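Local coordinates for protein-S-isoprenylcysteine O-methyltransferase (Tribolium castaneum, PDB 5V7P) that methylates the carboxyl group of C-terminal isoprenylated cysteines in proteins, working in the endoplasmic reticulum membrane with S-adenosyl-L-methionine as methyl donor, at residues Tyr248-Glu251 with Ser252-Ser256. Sequence-based numbering, arbitrary orientation.
Sequences YIEE and SMLLS. With SAH (S-adenosyl-L-homocysteine), chain C.
Glu250 and Leu254, one turn apart on helix 231-258, lie side by side and point the same way, into the pocket of SAH. The Glu250 side chain leaves the helix extended, CG opposite the backbone N (chi1 177°). Beyond CB, CG runs alongside Leu254 CD1 at 4.2 Å and lies against SAH C2' of the ribose; CD comes nearest to SAH N; OE2 receives a hydrogen bond from SAH N at 2.6 Å, while OE1 is hydrogen-bonded to Tyr212 OH. Held at both oxygens, the carboxylate is probably kept from turning. A glutamine in its place would probably weaken the hold on the ligand's amino group, whose charge would lose its carboxylate mate. Leu254 adds a nonpolar side to the pocket: CD1 lies 3.6 Å from SAH C8 and CD2 3.5 Å from SAH O2'. Its backbone N bonds to Glu250 O at 3.1 Å. Ser252 OG donates a hydrogen bond to Ile249 O, 2.6 Å away, from 30° off the carbonyl plane. Glu251 OE2 forms a salt bridge with Arg208 and a hydrogen bond with His209; OE1 is hydrogen-bonded to Tyr279 N and Gln266. This i to i+4 pair belongs to the S-adenosyl-L-methionine site, where Glu250 binds the methyl donor; SAH is its demethylated product.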
loop_
_atom_site.group_PDB
_atom_site.type_symbol
_atom_site.label_atom_id
_atom_site.label_comp_id
_atom_site.label_asym_id
_atom_site.label_seq_id
_atom_site.Cartn_x
_atom_site.Cartn_y
_atom_site.Cartn_z
ATOM N N TYR A 248 5.764 3.794 -14.005
ATOM C CA TYR A 248 6.566 4.644 -14.878
ATOM C C TYR A 248 7.864 5.058 -14.197
ATOM O O TYR A 248 8.956 4.877 -14.749
ATOM C CB TYR A 248 5.755 5.872 -15.292
ATOM C CG TYR A 248 6.398 6.692 -16.386
ATOM C CD1 TYR A 248 6.356 6.273 -17.709
ATOM C CD2 TYR A 248 7.038 7.892 -16.098
ATOM C CE1 TYR A 248 6.938 7.020 -18.715
ATOM C CE2 TYR A 248 7.623 8.647 -17.098
ATOM C CZ TYR A 248 7.569 8.206 -18.405
ATOM O OH TYR A 248 8.149 8.951 -19.405
ATOM N N ILE A 249 7.764 5.617 -12.989
ATOM C CA ILE A 249 8.965 5.992 -12.249
ATOM C C ILE A 249 9.759 4.754 -11.858
ATOM O O ILE A 249 10.996 4.786 -11.819
ATOM C CB ILE A 249 8.587 6.829 -11.011
ATOM C CG1 ILE A 249 9.837 7.314 -10.268
ATOM C CG2 ILE A 249 7.694 6.037 -10.064
ATOM C CD1 ILE A 249 10.639 8.350 -11.025
ATOM N N GLU A 250 9.071 3.648 -11.566
ATOM C CA GLU A 250 9.751 2.453 -11.079
ATOM C C GLU A 250 10.642 1.846 -12.155
ATOM O O GLU A 250 11.762 1.410 -11.866
ATOM C CB GLU A 250 8.717 1.439 -10.592
ATOM C CG GLU A 250 9.300 0.117 -10.121
ATOM C CD GLU A 250 8.295 -0.716 -9.348
ATOM O OE1 GLU A 250 7.372 -0.128 -8.747
ATOM O OE2 GLU A 250 8.422 -1.958 -9.342
ATOM N N GLU A 251 10.168 1.815 -13.399
ATOM C CA GLU A 251 10.957 1.247 -14.482
ATOM C C GLU A 251 12.088 2.163 -14.928
ATOM O O GLU A 251 13.084 1.673 -15.470
ATOM C CB GLU A 251 10.056 0.918 -15.673
ATOM C CG GLU A 251 9.102 -0.232 -15.411
ATOM C CD GLU A 251 8.465 -0.762 -16.680
ATOM O OE1 GLU A 251 8.569 -0.088 -17.726
ATOM O OE2 GLU A 251 7.863 -1.855 -16.634
ATOM N N SER A 252 11.962 3.474 -14.716
ATOM C CA SER A 252 13.078 4.369 -15.003
ATOM C C SER A 252 14.254 4.079 -14.080
ATOM O O SER A 252 15.414 4.176 -14.493
ATOM C CB SER A 252 12.639 5.828 -14.870
ATOM O OG SER A 252 12.421 6.179 -13.515
ATOM N N MET A 253 13.972 3.718 -12.823
ATOM C CA MET A 253 15.042 3.325 -11.912
ATOM C C MET A 253 15.581 1.942 -12.255
ATOM O O MET A 253 16.777 1.685 -12.082
ATOM C CB MET A 253 14.544 3.347 -10.466
ATOM C CG MET A 253 13.847 4.636 -10.046
ATOM S SD MET A 253 14.686 6.129 -10.604
ATOM C CE MET A 253 16.296 5.944 -9.842
ATOM N N LEU A 254 14.719 1.042 -12.734
ATOM C CA LEU A 254 15.176 -0.290 -13.110
ATOM C C LEU A 254 16.084 -0.243 -14.331
ATOM O O LEU A 254 17.016 -1.046 -14.438
ATOM C CB LEU A 254 13.976 -1.203 -13.368
ATOM C CG LEU A 254 13.215 -1.652 -12.118
ATOM C CD1 LEU A 254 11.834 -2.172 -12.480
ATOM C CD2 LEU A 254 13.998 -2.720 -11.361
ATOM N N LEU A 255 15.834 0.686 -15.256
ATOM C CA LEU A 255 16.699 0.810 -16.424
ATOM C C LEU A 255 18.092 1.285 -16.030
ATOM O O LEU A 255 19.094 0.817 -16.583
ATOM C CB LEU A 255 16.073 1.761 -17.444
ATOM C CG LEU A 255 14.969 1.161 -18.317
ATOM C CD1 LEU A 255 14.238 2.250 -19.076
ATOM C CD2 LEU A 255 15.542 0.133 -19.287
ATOM N N SER A 256 18.176 2.214 -15.077
ATOM C CA SER A 256 19.475 2.640 -14.572
ATOM C C SER A 256 20.144 1.556 -13.739
ATOM O O SER A 256 21.372 1.569 -13.598
ATOM C CB SER A 256 19.322 3.914 -13.740
ATOM O OG SER A 256 18.597 3.658 -12.551
HETATM N N SAH C . 6.845 -4.021 -9.668
HETATM C CA SAH C . 7.132 -5.365 -9.182
HETATM C CB SAH C . 7.806 -5.304 -7.816
HETATM C CG SAH C . 7.089 -4.431 -6.791
HETATM S SD SAH C . 8.092 -4.217 -5.296
HETATM C C SAH C . 5.857 -6.200 -9.102
HETATM O O SAH C . 4.745 -5.672 -9.162
HETATM O OXT SAH C . 5.902 -7.424 -8.974
HETATM C "C5'" SAH C . 8.963 -2.745 -5.904
HETATM C "C4'" SAH C . 10.473 -2.929 -6.002
HETATM O "O4'" SAH C . 10.774 -4.060 -6.793
HETATM C "C3'" SAH C . 11.115 -1.721 -6.668
HETATM O "O3'" SAH C . 12.068 -1.132 -5.813
HETATM C "C2'" SAH C . 11.767 -2.244 -7.931
HETATM O "O2'" SAH C . 13.067 -1.724 -8.088
HETATM C "C1'" SAH C . 11.770 -3.760 -7.753
HETATM N N9 SAH C . 11.501 -4.504 -9.001
HETATM C C8 SAH C . 10.495 -4.287 -9.907
HETATM N N7 SAH C . 10.596 -5.199 -10.899
HETATM C C5 SAH C . 11.651 -5.999 -10.637
HETATM C C6 SAH C . 12.195 -7.078 -11.317
HETATM N N6 SAH C . 11.663 -7.501 -12.460
HETATM N N1 SAH C . 13.301 -7.708 -10.793
HETATM C C2 SAH C . 13.858 -7.274 -9.609
HETATM N N3 SAH C . 13.311 -6.202 -8.941
HETATM C C4 SAH C . 12.226 -5.575 -9.448
#